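Local coordinates for flagellar hook-associated protein 2 (Helicobacter pylori, PDB 6IWY) that caps the tip of the growing flagellar filament, where it promotes polymerization of flagellin monomers and keeps them from leaking out unassembled, at residues 54-66 / 345-357. Sequence-based numbering, arbitrary orientation.
Sequences DIFSQVDTTLKFY and MVQSYEASQNTLF
The Phe357 ring is sandwiched: Leu63 CD1 lies over one face, a CH-pi contact 3.9 Å from the ring centroid, and CB of the preceding Leu356 covers the opposite face. Phe357 CE1 in turn lies at the edge of the Phe56 ring, 3.8 Å from Phe56 CE1, the two side chains crossing at about a right angle. These rings sit where a strand-to-helix segment, 345-357, at the edge of one antiparallel sheet packs on strand 61-66 of another, the two backbones joined by a single parallel beta bridge. Tyr349 is treated similarly, with Lys64 CB over one face, Gln353 CB over the other and Thr62 O in plane at its edge; its hydroxyl reaches Arg225 O.

Helix 349-356 crosses strand 61-66 at 79°. Just before that strand, Asp60 and Val346 form the bridge: Asp60 N donates to Met345 O at 2.9 Å, and Gln347 N returns a bond to Asp60 O. Asp60 OD1, meanwhile, binds Ala78 N.

Beside the bridge, both methyls of Val59 rest against the amide end of Gln347, and Val59 CG1 also meets Met345 CB. Leu356 reaches back from the last turn of the helix, placing CD1 3.4 Å from Ser57 OG and CD2 near Phe56 O. Where the chain turns into the helix, Ser348 is the N-cap, its OG accepting from Ala351 N.

Thr61 ties this turn to the strand. Its hydroxyl, turned away from the backbone N (chi1 -161°), donates from Thr61 OG1 to Gln347 O at 2.6 Å from above the carbonyl plane, and Ser352 OG lies 2.9 Å from the same Thr61 OG1.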
loop_
_atom_site.group_PDB
_atom_site.type_symbol
_atom_site.label_atom_id
_atom_site.label_comp_id
_atom_site.label_asym_id
_atom_site.label_seq_id
_atom_site.Cartn_x
_atom_site.Cartn_y
_atom_site.Cartn_z
ATOM N N ASP A 54 -22.157 12.910 1.224
ATOM C CA ASP A 54 -21.519 13.559 0.071
ATOM C C ASP A 54 -20.717 12.560 -0.784
ATOM O O ASP A 54 -20.184 11.552 -0.296
ATOM C CB ASP A 54 -20.596 14.703 0.491
ATOM C CG ASP A 54 -21.336 15.858 1.155
ATOM O OD1 ASP A 54 -22.507 16.191 0.788
ATOM O OD2 ASP A 54 -20.712 16.446 2.072
ATOM N N ILE A 55 -20.621 12.879 -2.069
ATOM C CA ILE A 55 -19.933 12.044 -3.029
ATOM C C ILE A 55 -18.450 12.010 -2.712
ATOM O O ILE A 55 -17.789 13.053 -2.640
ATOM C CB ILE A 55 -20.208 12.521 -4.481
ATOM C CG1 ILE A 55 -21.732 12.435 -4.761
ATOM C CG2 ILE A 55 -19.421 11.677 -5.518
ATOM C CD1 ILE A 55 -22.167 12.860 -6.157
ATOM N N PHE A 56 -17.943 10.795 -2.491
ATOM C CA PHE A 56 -16.518 10.567 -2.288
ATOM C C PHE A 56 -15.730 10.708 -3.594
ATOM O O PHE A 56 -14.729 11.389 -3.629
ATOM C CB PHE A 56 -16.259 9.200 -1.653
ATOM C CG PHE A 56 -14.859 9.038 -1.147
ATOM C CD1 PHE A 56 -13.857 8.623 -1.986
ATOM C CD2 PHE A 56 -14.532 9.365 0.169
ATOM C CE1 PHE A 56 -12.552 8.491 -1.523
ATOM C CE2 PHE A 56 -13.237 9.245 0.636
ATOM C CZ PHE A 56 -12.247 8.804 -0.207
ATOM N N SER A 57 -16.170 10.056 -4.660
ATOM C CA SER A 57 -15.460 10.088 -5.948
ATOM C C SER A 57 -16.428 10.050 -7.116
ATOM O O SER A 57 -17.369 9.281 -7.097
ATOM C CB SER A 57 -14.536 8.880 -6.076
ATOM O OG SER A 57 -14.145 8.704 -7.432
ATOM N N GLN A 58 -16.163 10.867 -8.132
ATOM C CA GLN A 58 -16.956 10.901 -9.353
ATOM C C GLN A 58 -16.390 9.998 -10.427
ATOM O O GLN A 58 -16.836 10.057 -11.572
ATOM C CB GLN A 58 -16.988 12.315 -9.905
ATOM C CG GLN A 58 -17.346 13.338 -8.862
ATOM C CD GLN A 58 -17.972 14.591 -9.439
ATOM O OE1 GLN A 58 -17.568 15.696 -9.075
ATOM N NE2 GLN A 58 -18.972 14.437 -10.319
ATOM N N VAL A 59 -15.406 9.175 -10.075
ATOM C CA VAL A 59 -14.749 8.310 -11.052
ATOM C C VAL A 59 -14.589 6.929 -10.429
ATOM O O VAL A 59 -14.525 6.820 -9.209
ATOM C CB VAL A 59 -13.350 8.883 -11.479
ATOM C CG1 VAL A 59 -13.481 10.295 -12.039
ATOM C CG2 VAL A 59 -12.361 8.867 -10.325
ATOM N N ASP A 60 -14.551 5.881 -11.245
ATOM C CA ASP A 60 -14.173 4.557 -10.754
ATOM C C ASP A 60 -12.673 4.515 -10.487
ATOM O O ASP A 60 -11.853 5.074 -11.255
ATOM C CB ASP A 60 -14.462 3.450 -11.761
ATOM C CG ASP A 60 -15.934 3.254 -12.038
ATOM O OD1 ASP A 60 -16.793 3.858 -11.362
ATOM O OD2 ASP A 60 -16.230 2.459 -12.965
ATOM N N THR A 61 -12.310 3.811 -9.421
ATOM C CA THR A 61 -10.925 3.696 -9.053
ATOM C C THR A 61 -10.765 2.629 -7.985
ATOM O O THR A 61 -11.738 2.010 -7.591
ATOM C CB THR A 61 -10.344 5.067 -8.606
ATOM O OG1 THR A 61 -8.918 5.021 -8.687
ATOM C CG2 THR A 61 -10.759 5.417 -7.194
ATOM N N THR A 62 -9.525 2.417 -7.545
ATOM C CA THR A 62 -9.160 1.306 -6.680
ATOM C C THR A 62 -8.368 1.855 -5.540
ATOM O O THR A 62 -7.410 2.560 -5.778
ATOM C CB THR A 62 -8.194 0.340 -7.396
ATOM O OG1 THR A 62 -8.734 -0.048 -8.670
ATOM C CG2 THR A 62 -7.954 -0.932 -6.541
ATOM N N LEU A 63 -8.742 1.536 -4.309
ATOM C CA LEU A 63 -7.904 1.887 -3.180
ATOM C C LEU A 63 -7.037 0.690 -2.899
ATOM O O LEU A 63 -7.544 -0.372 -2.621
ATOM C CB LEU A 63 -8.715 2.243 -1.951
ATOM C CG LEU A 63 -7.935 2.405 -0.636
ATOM C CD1 LEU A 63 -7.084 3.623 -0.652
ATOM C CD2 LEU A 63 -8.910 2.450 0.529
ATOM N N LYS A 64 -5.728 0.887 -2.977
ATOM C CA LYS A 64 -4.736 -0.159 -2.762
ATOM C C LYS A 64 -4.085 0.001 -1.400
ATOM O O LYS A 64 -3.526 1.066 -1.093
ATOM C CB LYS A 64 -3.627 -0.030 -3.810
ATOM C CG LYS A 64 -3.864 -0.810 -5.092
ATOM C CD LYS A 64 -2.811 -0.484 -6.191
ATOM C CE LYS A 64 -1.380 -0.929 -5.816
ATOM N NZ LYS A 64 -0.471 -1.178 -7.016
ATOM N N PHE A 65 -4.090 -1.046 -0.592
ATOM C CA PHE A 65 -3.222 -1.048 0.589
ATOM C C PHE A 65 -2.859 -2.450 0.958
ATOM O O PHE A 65 -3.463 -3.387 0.444
ATOM C CB PHE A 65 -3.875 -0.323 1.767
ATOM C CG PHE A 65 -5.224 -0.842 2.104
ATOM C CD1 PHE A 65 -5.366 -1.957 2.913
ATOM C CD2 PHE A 65 -6.344 -0.250 1.576
ATOM C CE1 PHE A 65 -6.610 -2.467 3.209
ATOM C CE2 PHE A 65 -7.608 -0.755 1.860
ATOM C CZ PHE A 65 -7.741 -1.874 2.680
ATOM N N TYR A 66 -1.904 -2.578 1.873
ATOM C CA TYR A 66 -1.281 -3.854 2.243
ATOM C C TYR A 66 -1.122 -3.970 3.751
ATOM O O TYR A 66 -0.547 -3.096 4.393
ATOM C CB TYR A 66 0.083 -3.972 1.605
ATOM C CG TYR A 66 0.960 -5.082 2.115
ATOM C CD1 TYR A 66 0.838 -6.403 1.612
ATOM C CD2 TYR A 66 1.977 -4.830 3.033
ATOM C CE1 TYR A 66 1.700 -7.446 2.054
ATOM C CE2 TYR A 66 2.839 -5.862 3.479
ATOM C CZ TYR A 66 2.695 -7.160 2.986
ATOM O OH TYR A 66 3.531 -8.169 3.425
ATOM N N MET A 345 -15.774 7.180 -16.326
ATOM C CA MET A 345 -14.345 7.424 -16.214
ATOM C C MET A 345 -13.790 6.455 -15.196
ATOM O O MET A 345 -14.373 6.296 -14.146
ATOM C CB MET A 345 -14.073 8.857 -15.728
ATOM C CG MET A 345 -14.766 9.958 -16.525
ATOM S SD MET A 345 -14.266 11.646 -16.064
ATOM C CE MET A 345 -15.573 12.158 -14.924
ATOM N N VAL A 346 -12.669 5.803 -15.492
ATOM C CA VAL A 346 -12.003 4.982 -14.471
ATOM C C VAL A 346 -10.617 5.482 -14.362
ATOM O O VAL A 346 -10.045 5.885 -15.354
ATOM C CB VAL A 346 -11.939 3.487 -14.803
ATOM C CG1 VAL A 346 -11.263 3.276 -16.107
ATOM C CG2 VAL A 346 -11.196 2.743 -13.724
ATOM N N GLN A 347 -10.093 5.455 -13.143
ATOM C CA GLN A 347 -8.747 5.910 -12.861
ATOM C C GLN A 347 -7.952 4.885 -12.082
ATOM O O GLN A 347 -8.433 4.267 -11.141
ATOM C CB GLN A 347 -8.793 7.207 -12.055
ATOM C CG GLN A 347 -8.970 8.399 -12.915
ATOM C CD GLN A 347 -9.131 9.674 -12.145
ATOM O OE1 GLN A 347 -8.521 9.880 -11.090
ATOM N NE2 GLN A 347 -9.970 10.557 -12.669
ATOM N N SER A 348 -6.692 4.748 -12.448
ATOM C CA SER A 348 -5.750 4.016 -11.622
ATOM C C SER A 348 -5.704 4.635 -10.234
ATOM O O SER A 348 -5.896 5.844 -10.075
ATOM C CB SER A 348 -4.362 4.107 -12.207
ATOM O OG SER A 348 -3.497 4.659 -11.238
ATOM N N TYR A 349 -5.420 3.809 -9.236
ATOM C CA TYR A 349 -5.085 4.291 -7.901
ATOM C C TYR A 349 -4.034 5.376 -7.999
ATOM O O TYR A 349 -4.178 6.455 -7.401
ATOM C CB TYR A 349 -4.533 3.192 -7.018
ATOM C CG TYR A 349 -3.860 3.714 -5.770
ATOM C CD1 TYR A 349 -4.598 3.991 -4.621
ATOM C CD2 TYR A 349 -2.492 3.984 -5.743
ATOM C CE1 TYR A 349 -4.009 4.468 -3.474
ATOM C CE2 TYR A 349 -1.881 4.457 -4.590
ATOM C CZ TYR A 349 -2.658 4.694 -3.454
ATOM O OH TYR A 349 -2.085 5.170 -2.298
ATOM N N GLU A 350 -2.979 5.073 -8.742
ATOM C CA GLU A 350 -1.872 5.997 -8.946
ATOM C C GLU A 350 -2.400 7.289 -9.527
ATOM O O GLU A 350 -2.104 8.341 -9.033
ATOM C CB GLU A 350 -0.811 5.358 -9.882
ATOM C CG GLU A 350 0.399 6.195 -10.223
ATOM C CD GLU A 350 1.467 5.404 -10.966
ATOM O OE1 GLU A 350 1.115 4.374 -11.626
ATOM O OE2 GLU A 350 2.658 5.826 -10.896
ATOM N N ALA A 351 -3.222 7.212 -10.560
ATOM C CA ALA A 351 -3.749 8.428 -11.148
ATOM C C ALA A 351 -4.641 9.267 -10.185
ATOM O O ALA A 351 -4.695 10.483 -10.348
ATOM C CB ALA A 351 -4.465 8.121 -12.426
ATOM N N SER A 352 -5.271 8.630 -9.182
ATOM C CA SER A 352 -6.264 9.249 -8.294
ATOM C C SER A 352 -5.837 9.364 -6.842
ATOM O O SER A 352 -6.512 10.008 -6.016
ATOM C CB SER A 352 -7.536 8.418 -8.304
ATOM O OG SER A 352 -7.266 7.167 -7.711
ATOM N N GLN A 353 -4.713 8.768 -6.506
ATOM C CA GLN A 353 -4.173 8.942 -5.160
ATOM C C GLN A 353 -4.122 10.379 -4.665
ATOM O O GLN A 353 -4.421 10.615 -3.523
ATOM C CB GLN A 353 -2.764 8.380 -5.072
ATOM C CG GLN A 353 -2.235 8.279 -3.637
ATOM C CD GLN A 353 -1.305 9.405 -3.242
ATOM O OE1 GLN A 353 -0.650 10.036 -4.098
ATOM N NE2 GLN A 353 -1.192 9.633 -1.930
ATOM N N ASN A 354 -3.705 11.316 -5.505
ATOM C CA ASN A 354 -3.385 12.688 -5.047
ATOM C C ASN A 354 -4.621 13.497 -4.610
ATOM O O ASN A 354 -4.532 14.379 -3.781
ATOM C CB ASN A 354 -2.614 13.469 -6.132
ATOM C CG ASN A 354 -1.692 14.524 -5.532
ATOM O OD1 ASN A 354 -0.832 14.189 -4.712
ATOM N ND2 ASN A 354 -1.873 15.804 -5.914
ATOM N N THR A 355 -5.772 13.154 -5.171
ATOM C CA THR A 355 -7.008 13.884 -4.947
ATOM C C THR A 355 -7.880 13.091 -3.975
ATOM O O THR A 355 -8.314 13.606 -2.958
ATOM C CB THR A 355 -7.743 14.043 -6.281
ATOM O OG1 THR A 355 -6.971 13.422 -7.319
ATOM C CG2 THR A 355 -7.937 15.483 -6.620
ATOM N N LEU A 356 -8.097 11.818 -4.269
ATOM C CA LEU A 356 -8.988 10.991 -3.464
ATOM C C LEU A 356 -8.388 10.396 -2.209
ATOM O O LEU A 356 -9.136 10.180 -1.258
ATOM C CB LEU A 356 -9.563 9.843 -4.297
ATOM C CG LEU A 356 -10.399 10.268 -5.512
ATOM C CD1 LEU A 356 -10.976 9.036 -6.232
ATOM C CD2 LEU A 356 -11.501 11.248 -5.092
ATOM N N PHE A 357 -7.078 10.124 -2.179
ATOM C CA PHE A 357 -6.520 9.238 -1.145
ATOM C C PHE A 357 -5.309 9.696 -0.367
ATOM O O PHE A 357 -4.450 8.910 -0.039
ATOM C CB PHE A 357 -6.157 7.878 -1.761
ATOM C CG PHE A 357 -7.299 7.153 -2.373
ATOM C CD1 PHE A 357 -8.469 6.955 -1.673
ATOM C CD2 PHE A 357 -7.185 6.635 -3.641
ATOM C CE1 PHE A 357 -9.511 6.258 -2.229
ATOM C CE2 PHE A 357 -8.226 5.955 -4.209
ATOM C CZ PHE A 357 -9.399 5.760 -3.496
#